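Local coordinates for protein putative DsbA oxidoreductase SCO1869 (Streptomyces coelicolor A3, PDB 3GL5) that probably acts as a thiol-disulfide oxidoreductase of the DsbA/FrnE group of the thioredoxin superfamily, although its substrates and precise role are not established, at residues Arg115-Leu119 / Leu144-Leu150; Leu103-Leu107 / Leu119-Phe123; Ala26-His32 / Leu208-Trp212; Asp138-Val142 / Val155-Leu159. All blocks are in the same frame, centred on the assembly; numbering follows the deposited sequence.

Contact 1: residues Arg115-Leu119 / Leu144-Leu150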
loop_
_atom_site.group_PDB
_atom_site.type_symbol
_atom_site.label_atom_id
_atom_site.label_comp_id
_atom_site.label_asym_id
_atom_site.label_seq_id
_atom_site.Cartn_x
_atom_site.Cartn_y
_atom_site.Cartn_z
ATOM N N ARG A 115 -11.196 3.325 1.055
ATOM C CA ARG A 115 -11.875 4.557 1.475
ATOM C C ARG A 115 -11.056 5.324 2.508
ATOM O O ARG A 115 -11.609 6.095 3.283
ATOM C CB ARG A 115 -13.290 4.256 2.011
ATOM C CG ARG A 115 -14.208 3.450 1.034
ATOM C CD ARG A 115 -15.371 4.236 0.360
ATOM N NE ARG A 115 -16.571 3.373 0.227
ATOM C CZ ARG A 115 -17.558 3.475 -0.684
ATOM N NH1 ARG A 115 -17.563 4.423 -1.621
ATOM N NH2 ARG A 115 -18.564 2.600 -0.661
ATOM N N HIS A 116 -9.741 5.119 2.514
ATOM C CA HIS A 116 -8.911 5.654 3.580
ATOM C C HIS A 116 -9.052 7.201 3.710
ATOM O O HIS A 116 -9.365 7.703 4.800
ATOM C CB HIS A 116 -7.451 5.230 3.430
ATOM C CG HIS A 116 -6.644 5.380 4.690
ATOM N ND1 HIS A 116 -5.447 4.723 4.891
ATOM C CD2 HIS A 116 -6.848 6.137 5.800
ATOM C CE1 HIS A 116 -4.969 5.036 6.087
ATOM N NE2 HIS A 116 -5.789 5.909 6.650
ATOM N N GLU A 117 -8.898 7.916 2.595
ATOM C CA GLU A 117 -8.911 9.364 2.642
ATOM C C GLU A 117 -10.279 9.960 3.005
ATOM O O GLU A 117 -10.351 10.949 3.760
ATOM C CB GLU A 117 -8.305 9.988 1.384
ATOM C CG GLU A 117 -7.786 11.379 1.721
ATOM C CD GLU A 117 -6.768 11.908 0.743
ATOM O OE1 GLU A 117 -6.078 11.087 0.075
ATOM O OE2 GLU A 117 -6.650 13.155 0.659
ATOM N N ALA A 118 -11.350 9.303 2.535
ATOM C CA ALA A 118 -12.721 9.664 2.914
ATOM C C ALA A 118 -12.978 9.518 4.408
ATOM O O ALA A 118 -13.607 10.378 5.020
ATOM C CB ALA A 118 -13.775 8.877 2.084
ATOM N N LEU A 119 -12.503 8.459 5.038
ATOM C CA LEU A 119 -12.766 8.322 6.475
ATOM C C LEU A 119 -11.823 9.238 7.294
ATOM O O LEU A 119 -12.210 9.789 8.349
ATOM C CB LEU A 119 -12.653 6.865 6.948
ATOM C CG LEU A 119 -13.032 6.573 8.404
ATOM C CD1 LEU A 119 -14.475 6.997 8.701
ATOM C CD2 LEU A 119 -12.742 5.092 8.791
ATOM N N LEU A 144 -20.207 8.544 11.267
ATOM C CA LEU A 144 -19.122 9.094 10.452
ATOM C C LEU A 144 -18.593 8.095 9.415
ATOM O O LEU A 144 -18.259 8.466 8.293
ATOM C CB LEU A 144 -17.959 9.569 11.341
ATOM C CG LEU A 144 -18.289 10.774 12.218
ATOM C CD1 LEU A 144 -17.183 11.024 13.230
ATOM C CD2 LEU A 144 -18.554 12.030 11.351
ATOM N N ALA A 145 -18.504 6.835 9.800
ATOM C CA ALA A 145 -17.962 5.824 8.922
ATOM C C ALA A 145 -18.945 5.505 7.777
ATOM O O ALA A 145 -18.559 5.471 6.593
ATOM C CB ALA A 145 -17.599 4.582 9.737
ATOM N N VAL A 146 -20.220 5.343 8.114
ATOM C CA VAL A 146 -21.224 5.081 7.094
ATOM C C VAL A 146 -21.214 6.234 6.087
ATOM O O VAL A 146 -21.267 6.008 4.871
ATOM C CB VAL A 146 -22.602 4.909 7.707
ATOM C CG1 VAL A 146 -23.687 5.158 6.662
ATOM C CG2 VAL A 146 -22.743 3.511 8.285
ATOM N N GLY A 147 -21.091 7.463 6.593
ATOM C CA GLY A 147 -21.136 8.634 5.728
ATOM C C GLY A 147 -19.996 8.639 4.725
ATOM O O GLY A 147 -20.135 9.160 3.609
ATOM N N ALA A 148 -18.883 8.022 5.120
ATOM C CA ALA A 148 -17.681 7.902 4.292
ATOM C C ALA A 148 -17.700 6.740 3.264
ATOM O O ALA A 148 -16.708 6.511 2.557
ATOM C CB ALA A 148 -16.420 7.807 5.216
ATOM N N GLY A 149 -18.824 6.029 3.159
ATOM C CA GLY A 149 -18.922 4.902 2.253
ATOM C C GLY A 149 -18.796 3.514 2.868
ATOM O O GLY A 149 -19.058 2.514 2.193
ATOM N N LEU A 150 -18.403 3.428 4.137
ATOM C CA LEU A 150 -18.192 2.115 4.752
ATOM C C LEU A 150 -19.509 1.442 5.155
ATOM O O LEU A 150 -20.518 2.118 5.307
ATOM C CB LEU A 150 -17.245 2.218 5.941
ATOM C CG LEU A 150 -15.765 2.265 5.613
ATOM C CD1 LEU A 150 -15.349 3.614 5.058
ATOM C CD2 LEU A 150 -15.022 2.042 6.895
#

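Contact 2: residues Leu103-Leu107 / Leu119-Phe123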
loop_
_atom_site.group_PDB
_atom_site.type_symbol
_atom_site.label_atom_id
_atom_site.label_comp_id
_atom_site.label_asym_id
_atom_site.label_seq_id
_atom_site.Cartn_x
_atom_site.Cartn_y
_atom_site.Cartn_z
ATOM N N LEU A 103 -10.392 4.883 16.437
ATOM C CA LEU A 103 -10.470 5.619 15.191
ATOM C C LEU A 103 -9.423 5.081 14.221
ATOM O O LEU A 103 -9.699 4.848 13.057
ATOM C CB LEU A 103 -10.255 7.117 15.458
ATOM C CG LEU A 103 -11.456 7.944 15.935
ATOM C CD1 LEU A 103 -11.879 7.544 17.338
ATOM C CD2 LEU A 103 -11.081 9.396 15.928
ATOM N N HIS A 104 -8.210 4.868 14.708
ATOM C CA HIS A 104 -7.162 4.369 13.857
ATOM C C HIS A 104 -7.429 2.958 13.333
ATOM O O HIS A 104 -7.112 2.674 12.176
ATOM C CB HIS A 104 -5.790 4.483 14.534
ATOM C CG HIS A 104 -5.270 5.892 14.577
ATOM N ND1 HIS A 104 -4.809 6.545 13.453
ATOM C CD2 HIS A 104 -5.165 6.781 15.602
ATOM C CE1 HIS A 104 -4.410 7.765 13.782
ATOM N NE2 HIS A 104 -4.602 7.929 15.080
ATOM N N ARG A 105 -7.989 2.094 14.171
ATOM C CA ARG A 105 -8.380 0.741 13.731
ATOM C C ARG A 105 -9.397 0.818 12.598
ATOM O O ARG A 105 -9.257 0.118 11.571
ATOM C CB ARG A 105 -8.918 -0.095 14.898
ATOM C CG ARG A 105 -7.845 -0.323 15.978
ATOM C CD ARG A 105 -8.208 -1.435 16.942
ATOM N NE ARG A 105 -9.460 -1.170 17.680
ATOM C CZ ARG A 105 -10.622 -1.803 17.471
ATOM N NH1 ARG A 105 -10.754 -2.744 16.531
ATOM N NH2 ARG A 105 -11.662 -1.504 18.212
ATOM N N LEU A 106 -10.363 1.725 12.750
ATOM C CA LEU A 106 -11.358 1.972 11.702
ATOM C C LEU A 106 -10.765 2.603 10.460
ATOM O O LEU A 106 -11.258 2.336 9.362
ATOM C CB LEU A 106 -12.526 2.820 12.201
ATOM C CG LEU A 106 -13.540 2.146 13.126
ATOM C CD1 LEU A 106 -14.543 3.245 13.497
ATOM C CD2 LEU A 106 -14.263 0.932 12.490
ATOM N N LEU A 107 -9.712 3.434 10.608
ATOM C CA LEU A 107 -9.023 3.946 9.428
ATOM C C LEU A 107 -8.397 2.796 8.615
ATOM O O LEU A 107 -8.310 2.879 7.394
ATOM C CB LEU A 107 -7.980 5.010 9.772
ATOM C CG LEU A 107 -8.595 6.357 10.203
ATOM C CD1 LEU A 107 -7.566 7.232 10.945
ATOM C CD2 LEU A 107 -9.137 7.141 8.981
ATOM N N LEU A 119 -12.503 8.459 5.038
ATOM C CA LEU A 119 -12.766 8.322 6.475
ATOM C C LEU A 119 -11.823 9.238 7.294
ATOM O O LEU A 119 -12.210 9.789 8.349
ATOM C CB LEU A 119 -12.653 6.865 6.948
ATOM C CG LEU A 119 -13.032 6.573 8.404
ATOM C CD1 LEU A 119 -14.475 6.997 8.701
ATOM C CD2 LEU A 119 -12.742 5.092 8.791
ATOM N N LEU A 120 -10.602 9.399 6.801
ATOM C CA LEU A 120 -9.650 10.314 7.441
ATOM C C LEU A 120 -10.231 11.749 7.497
ATOM O O LEU A 120 -10.304 12.372 8.571
ATOM C CB LEU A 120 -8.295 10.233 6.737
ATOM C CG LEU A 120 -7.173 11.096 7.298
ATOM C CD1 LEU A 120 -6.881 10.781 8.797
ATOM C CD2 LEU A 120 -5.924 10.991 6.404
ATOM N N ASP A 121 -10.691 12.246 6.349
ATOM C CA ASP A 121 -11.339 13.562 6.304
ATOM C C ASP A 121 -12.601 13.618 7.128
ATOM O O ASP A 121 -12.831 14.623 7.749
ATOM C CB ASP A 121 -11.634 14.016 4.891
ATOM C CG ASP A 121 -10.388 14.328 4.106
ATOM O OD1 ASP A 121 -9.371 14.791 4.683
ATOM O OD2 ASP A 121 -10.431 14.118 2.867
ATOM N N ALA A 122 -13.381 12.527 7.193
ATOM C CA ALA A 122 -14.563 12.507 8.047
ATOM C C ALA A 122 -14.204 12.627 9.510
ATOM O O ALA A 122 -14.868 13.316 10.245
ATOM C CB ALA A 122 -15.390 11.240 7.840
ATOM N N PHE A 123 -13.230 11.837 9.952
ATOM C CA PHE A 123 -12.827 11.886 11.332
ATOM C C PHE A 123 -12.268 13.280 11.720
ATOM O O PHE A 123 -12.564 13.773 12.821
ATOM C CB PHE A 123 -11.813 10.745 11.684
ATOM C CG PHE A 123 -12.453 9.363 11.818
ATOM C CD1 PHE A 123 -13.871 9.209 11.862
ATOM C CD2 PHE A 123 -11.649 8.210 11.921
ATOM C CE1 PHE A 123 -14.474 7.921 12.000
ATOM C CE2 PHE A 123 -12.252 6.933 12.071
ATOM C CZ PHE A 123 -13.657 6.802 12.131
#

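Contact 3: residues Ala26-His32 / Leu208-Trp212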
loop_
_atom_site.group_PDB
_atom_site.type_symbol
_atom_site.label_atom_id
_atom_site.label_comp_id
_atom_site.label_asym_id
_atom_site.label_seq_id
_atom_site.Cartn_x
_atom_site.Cartn_y
_atom_site.Cartn_z
ATOM N N ALA A 26 0.297 21.675 -2.093
ATOM C CA ALA A 26 1.630 21.599 -2.704
ATOM C C ALA A 26 1.684 20.508 -3.773
ATOM O O ALA A 26 2.333 20.662 -4.834
ATOM C CB ALA A 26 2.673 21.323 -1.639
ATOM N N LEU A 27 1.002 19.400 -3.506
ATOM C CA LEU A 27 1.054 18.280 -4.405
ATOM C C LEU A 27 0.354 18.626 -5.762
ATOM O O LEU A 27 0.831 18.238 -6.853
ATOM C CB LEU A 27 0.440 17.052 -3.726
ATOM C CG LEU A 27 0.348 15.829 -4.629
ATOM C CD1 LEU A 27 1.746 15.525 -5.175
ATOM C CD2 LEU A 27 -0.303 14.577 -3.952
ATOM N N ALA A 28 -0.765 19.353 -5.669
ATOM C CA ALA A 28 -1.525 19.770 -6.835
ATOM C C ALA A 28 -0.741 20.729 -7.719
ATOM O O ALA A 28 -0.954 20.783 -8.923
ATOM C CB ALA A 28 -2.854 20.347 -6.439
ATOM N N ALA A 29 0.227 21.432 -7.157
ATOM C CA ALA A 29 1.048 22.300 -7.993
ATOM C C ALA A 29 2.381 21.650 -8.351
ATOM O O ALA A 29 3.186 22.258 -9.022
ATOM C CB ALA A 29 1.269 23.647 -7.315
ATOM N N PHE A 30 2.623 20.420 -7.907
ATOM C CA PHE A 30 3.881 19.708 -8.233
ATOM C C PHE A 30 3.846 19.153 -9.686
ATOM O O PHE A 30 2.848 18.547 -10.054
ATOM C CB PHE A 30 4.096 18.568 -7.225
ATOM C CG PHE A 30 5.352 17.773 -7.442
ATOM C CD1 PHE A 30 6.602 18.404 -7.479
ATOM C CD2 PHE A 30 5.287 16.395 -7.565
ATOM C CE1 PHE A 30 7.760 17.660 -7.667
ATOM C CE2 PHE A 30 6.413 15.639 -7.746
ATOM C CZ PHE A 30 7.674 16.273 -7.798
ATOM N N PRO A 31 4.931 19.371 -10.497
ATOM C CA PRO A 31 4.996 18.936 -11.895
ATOM C C PRO A 31 4.918 17.427 -12.086
ATOM O O PRO A 31 4.578 16.994 -13.162
ATOM C CB PRO A 31 6.366 19.443 -12.374
ATOM C CG PRO A 31 6.656 20.578 -11.557
ATOM C CD PRO A 31 6.129 20.173 -10.167
ATOM N N HIS A 32 5.198 16.625 -11.064
ATOM C CA HIS A 32 5.052 15.178 -11.240
ATOM C C HIS A 32 4.072 14.575 -10.289
ATOM O O HIS A 32 4.283 13.461 -9.824
ATOM C CB HIS A 32 6.385 14.482 -11.076
ATOM C CG HIS A 32 7.409 14.953 -12.049
ATOM N ND1 HIS A 32 7.446 14.516 -13.354
ATOM C CD2 HIS A 32 8.409 15.859 -11.922
ATOM C CE1 HIS A 32 8.445 15.112 -13.982
ATOM N NE2 HIS A 32 9.050 15.923 -13.132
ATOM N N LEU A 208 9.028 17.690 -2.288
ATOM C CA LEU A 208 8.636 16.867 -3.437
ATOM C C LEU A 208 9.682 16.914 -4.559
ATOM O O LEU A 208 10.085 15.880 -5.087
ATOM C CB LEU A 208 7.266 17.300 -3.960
ATOM C CG LEU A 208 6.086 16.946 -3.056
ATOM C CD1 LEU A 208 4.766 17.711 -3.349
ATOM C CD2 LEU A 208 5.863 15.460 -3.091
ATOM N N THR A 209 10.167 18.112 -4.869
ATOM C CA THR A 209 11.014 18.315 -6.047
ATOM C C THR A 209 12.382 17.739 -5.863
ATOM O O THR A 209 12.931 17.116 -6.764
ATOM C CB THR A 209 11.119 19.796 -6.396
ATOM O OG1 THR A 209 9.844 20.215 -6.880
ATOM C CG2 THR A 209 12.175 20.046 -7.478
ATOM N N GLN A 210 12.915 17.948 -4.671
ATOM C CA GLN A 210 14.204 17.428 -4.281
ATOM C C GLN A 210 14.152 15.912 -4.229
ATOM O O GLN A 210 15.012 15.238 -4.781
ATOM C CB GLN A 210 14.575 17.993 -2.909
ATOM C CG GLN A 210 16.051 18.086 -2.667
ATOM C CD GLN A 210 16.356 18.676 -1.316
ATOM O OE1 GLN A 210 15.522 19.362 -0.725
ATOM N NE2 GLN A 210 17.550 18.410 -0.814
ATOM N N ALA A 211 13.116 15.393 -3.581
ATOM C CA ALA A 211 12.915 13.952 -3.412
ATOM C C ALA A 211 12.800 13.318 -4.781
ATOM O O ALA A 211 13.523 12.362 -5.082
ATOM C CB ALA A 211 11.668 13.662 -2.594
ATOM N N TRP A 212 11.917 13.869 -5.615
ATOM C CA TRP A 212 11.801 13.412 -7.001
ATOM C C TRP A 212 13.133 13.536 -7.728
ATOM O O TRP A 212 13.612 12.583 -8.337
ATOM C CB TRP A 212 10.767 14.240 -7.738
ATOM C CG TRP A 212 10.446 13.718 -9.088
ATOM C CD1 TRP A 212 11.042 14.075 -10.283
ATOM C CD2 TRP A 212 9.433 12.760 -9.409
ATOM N NE1 TRP A 212 10.457 13.380 -11.315
ATOM C CE2 TRP A 212 9.466 12.571 -10.811
ATOM C CE3 TRP A 212 8.497 12.041 -8.648
ATOM C CZ2 TRP A 212 8.600 11.687 -11.471
ATOM C CZ3 TRP A 212 7.631 11.163 -9.301
ATOM C CH2 TRP A 212 7.692 10.991 -10.701
#

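Contact 4: residues Asp138-Val142 / Val155-Leu159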
loop_
_atom_site.group_PDB
_atom_site.type_symbol
_atom_site.label_atom_id
_atom_site.label_comp_id
_atom_site.label_asym_id
_atom_site.label_seq_id
_atom_site.Cartn_x
_atom_site.Cartn_y
_atom_site.Cartn_z
ATOM N N ASP A 138 -19.120 5.276 20.211
ATOM C CA ASP A 138 -19.065 4.332 19.117
ATOM C C ASP A 138 -20.100 4.633 18.045
ATOM O O ASP A 138 -19.796 4.565 16.861
ATOM C CB ASP A 138 -19.240 2.912 19.655
ATOM C CG ASP A 138 -17.934 2.301 20.145
ATOM O OD1 ASP A 138 -16.881 3.003 20.167
ATOM O OD2 ASP A 138 -17.966 1.103 20.503
ATOM N N GLU A 139 -21.311 4.999 18.463
ATOM C CA GLU A 139 -22.360 5.333 17.512
ATOM C C GLU A 139 -21.996 6.542 16.624
ATOM O O GLU A 139 -22.277 6.547 15.428
ATOM C CB GLU A 139 -23.717 5.480 18.202
ATOM C CG GLU A 139 -24.363 4.110 18.560
ATOM C CD GLU A 139 -24.382 3.154 17.373
ATOM O OE1 GLU A 139 -24.721 3.596 16.260
ATOM O OE2 GLU A 139 -24.047 1.966 17.537
ATOM N N ARG A 140 -21.314 7.523 17.197
ATOM C CA ARG A 140 -20.739 8.620 16.393
ATOM C C ARG A 140 -19.785 8.115 15.302
ATOM O O ARG A 140 -19.878 8.517 14.146
ATOM C CB ARG A 140 -20.015 9.639 17.263
ATOM C CG ARG A 140 -19.670 10.921 16.528
ATOM C CD ARG A 140 -20.935 11.475 15.952
ATOM N NE ARG A 140 -20.724 12.598 15.049
ATOM C CZ ARG A 140 -21.545 12.909 14.044
ATOM N NH1 ARG A 140 -22.606 12.145 13.790
ATOM N NH2 ARG A 140 -21.285 13.967 13.267
ATOM N N LEU A 141 -18.884 7.227 15.672
ATOM C CA LEU A 141 -17.956 6.648 14.697
ATOM C C LEU A 141 -18.699 5.855 13.638
ATOM O O LEU A 141 -18.342 5.907 12.468
ATOM C CB LEU A 141 -16.890 5.786 15.380
ATOM C CG LEU A 141 -16.179 6.544 16.505
ATOM C CD1 LEU A 141 -15.154 5.663 17.247
ATOM C CD2 LEU A 141 -15.535 7.859 15.991
ATOM N N VAL A 142 -19.744 5.146 14.036
ATOM C CA VAL A 142 -20.515 4.415 13.080
ATOM C C VAL A 142 -21.110 5.368 12.022
ATOM O O VAL A 142 -20.981 5.136 10.803
ATOM C CB VAL A 142 -21.577 3.593 13.792
ATOM C CG1 VAL A 142 -22.489 2.931 12.787
ATOM C CG2 VAL A 142 -20.919 2.544 14.679
ATOM N N VAL A 155 -18.488 -2.027 10.450
ATOM C CA VAL A 155 -17.747 -1.019 11.171
ATOM C C VAL A 155 -17.920 -1.305 12.644
ATOM O O VAL A 155 -16.988 -1.208 13.417
ATOM C CB VAL A 155 -18.242 0.383 10.761
ATOM C CG1 VAL A 155 -18.046 1.402 11.869
ATOM C CG2 VAL A 155 -17.528 0.805 9.489
ATOM N N ARG A 156 -19.127 -1.727 12.992
ATOM C CA ARG A 156 -19.507 -2.119 14.338
ATOM C C ARG A 156 -18.776 -3.350 14.834
ATOM O O ARG A 156 -18.379 -3.400 16.014
ATOM C CB ARG A 156 -21.017 -2.391 14.406
ATOM C CG ARG A 156 -21.836 -1.145 14.589
ATOM C CD ARG A 156 -23.155 -1.476 15.245
ATOM N NE ARG A 156 -23.961 -0.266 15.379
ATOM C CZ ARG A 156 -24.687 0.255 14.394
ATOM N NH1 ARG A 156 -24.712 -0.320 13.196
ATOM N NH2 ARG A 156 -25.392 1.360 14.600
ATOM N N ALA A 157 -18.604 -4.336 13.949
ATOM C CA ALA A 157 -17.809 -5.525 14.274
ATOM C C ALA A 157 -16.363 -5.131 14.596
ATOM O O ALA A 157 -15.797 -5.623 15.555
ATOM C CB ALA A 157 -17.851 -6.541 13.135
ATOM N N VAL A 158 -15.774 -4.243 13.802
ATOM C CA VAL A 158 -14.407 -3.757 14.096
ATOM C C VAL A 158 -14.346 -3.069 15.487
ATOM O O VAL A 158 -13.458 -3.327 16.287
ATOM C CB VAL A 158 -13.859 -2.871 12.945
ATOM C CG1 VAL A 158 -12.567 -2.162 13.356
ATOM C CG2 VAL A 158 -13.596 -3.729 11.721
ATOM N N LEU A 159 -15.349 -2.254 15.783
ATOM C CA LEU A 159 -15.413 -1.546 17.043
ATOM C C LEU A 159 -15.662 -2.480 18.205
ATOM O O LEU A 159 -15.152 -2.235 19.304
ATOM C CB LEU A 159 -16.487 -0.471 16.991
ATOM C CG LEU A 159 -16.026 0.748 16.211
ATOM C CD1 LEU A 159 -17.204 1.649 15.837
ATOM C CD2 LEU A 159 -14.978 1.513 17.007
HETATM O O HOH W 1 -15.874 -0.464 21.315
#

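Contact 1: residues Arg115-Leu119 / Leu144-Leu150
The start of helix 116-128 fits against the end of helix 138-147, and the fit depends on small residues. A148 is the bump at the centre: its CB lies 3.9 Å from L119 CA and 4.2 Å from A118 CB, and the two segments close to 5.4 Å between the CA atoms of L119 and A148. The end of L119 fills the hollow beside it, with CD1 3.7 Å from A145 CA, while L119 CD2 meets L150 CD2 at 4.3 Å. G149, at positive phi, closes the helix in a Schellman motif. Its bare CA leaves room for R115, whose guanidinium lies with one face over that atom; a CB here would clash with R115 NE. R115, the N-cap residue of the other helix, gives a weak hydrogen bond from NH2 to G149 O (2.9 Å). The chemistry implies a joint of the helical domain held mainly by van der Waals packing of small and apolar residues, with one weak polar tie at its solvent-exposed edge.

Contact 2: residues Leu103-Leu107 / Leu119-Phe123
F123 and L107 bury the most surface in this contact between helices 101-111 and 116-128, L119 and L106 coming next with equal shares; the short segments run nearly antiparallel, at 155° with axes 10.5 Å apart. F123 projects its ring toward the leucines of the facing helix. L103 CG sits over one face, 4.3 Å from the ring centroid and 22° off the normal, a CH-pi contact; L106 CD1 approaches the ring edge at 3.9 Å from F123 CZ; and L107 CG comes within 4.0 Å of F123 CD2. The ring also reaches the backbone, with F123 CE2 3.4 Å from L103 O.

One turn along, L107 presses CD2 against the backbone of the partner helix, 3.5 Å from L120 N, and against the side-chain atoms L119 CG (4.0 Å) and L120 CB (3.9 Å). L119 answers from the other helix: its CD2 lies 3.2 Å from L106 O and 4.1 Å from L106 CB. Successive chain segments thus form an antiparallel helical hairpin in the helical domain characteristic of DsbA-like proteins. Helix 138-147 adds L141 and L144 to the same core, while I11, just before the C13-C16 disulfide, touches L103, L120 and F123 where the hairpin meets the thioredoxin part. With no hydrogen bond between the segments, the chemistry implies cohesion through hydrophobic burial and van der Waals fit.

Contact 3: residues Ala26-His32 / Leu208-Trp212
Two aromatic rings from one short segment meet W212 in different ways. H32 lies in an offset stack on the five-membered ring of W212, with centroids 3.9 Å apart and planes at 10°, and its CB sits 3.5 Å from the centroid of the six-membered ring in a CH-pi contact. F30 instead turns its edge to the indole face in an offset edge-to-face pair, at 76° and 5.8 Å between centroids. H32 NE2 and W212 NE1 (3.4 Å) are not hydrogen-bonded.

The F30 ring is also covered on one face by L208 CB, a CH-pi contact 3.7 Å from its centroid, and F30 CZ touches W212 CB at 3.7 Å. In the thioredoxin fold this contact joins the exit of helix 14-28, the helix that begins within the C13-C16 motif, to helix 201-213. Both helices pack against the central sheet: L27 and, just after its helix, F30 meet V36, while L208 meets M3, V5 and L189. L208 CD1 also approaches L27 CD1 at 4.2 Å. T209 OG1 lies 3.4 Å from F30 CE1, but hydrogen-bonds to T205 O. R215 makes a cation-pi contact with W212.

Contact 4: residues Asp138-Val142 / Val155-Leu159
E139 and R156 satisfy each other at an exposed edge of this contact. They form a salt bridge: NH2 of R156 donates to OE1 of E139 at 2.9 Å, NE of R156 donates to OE2 of E139 at 3.1 Å, and a weak third bond runs from R156 NH2 to the same OE2 at 3.3 Å. Both carboxylate oxygens are therefore engaged. The guanidinium presents its edge to E139 while one face lies over V142 CG1, 3.8 Å from R156 NH2, so the arginine also packs against V142.

The second polar link is made by a water that donates to D138 OD2 (2.7 Å) and to L159 O (2.8 Å), bridging the side chain of one helix to the backbone of the other. D138 OD1, by contrast, touches L159 CD2 at 4.0 Å and has a weak, long ion pair with K51. These bonds flank an antiparallel packing of helices 138-147 and 152-160 in the helical domain of this DsbA-like fold, the short segments crossing at 144° with axes 10.2 Å apart. Between the polar groups, V142 CG2 meets V155 CG1 (4.2 Å) and L159 CD1 (4.0 Å), and L141 CD1 meets L159 CD2 (4.2 Å). V158 O accepts a hydrogen bond from R105 NH1. R140, out of reach of 155-159, forms salt bridges with E143 and with D130, a residue of the sodium site.

Contacts 1, 2 and 4 belong to one helical bundle, whereas contact 3 lies in the thioredoxin part, its centre about 37 Å from that of contact 4 and on the opposite side of the chain's centre. Contact 2 is the fully buried one; its side-chain pairs are all apolar and no hydrogen bond crosses it. Contact 1, about 7 Å away between centres, shares L119 with it and adds an arginine on its exposed side; L144 CB also packs on F123 CE1 at 3.9 Å. Contact 4 uses helix 138-147 as contact 1 does, and its exposed edges carry a salt bridge and a bridging water. Contact 3, also partly buried, relies on aromatic stacking instead of charge.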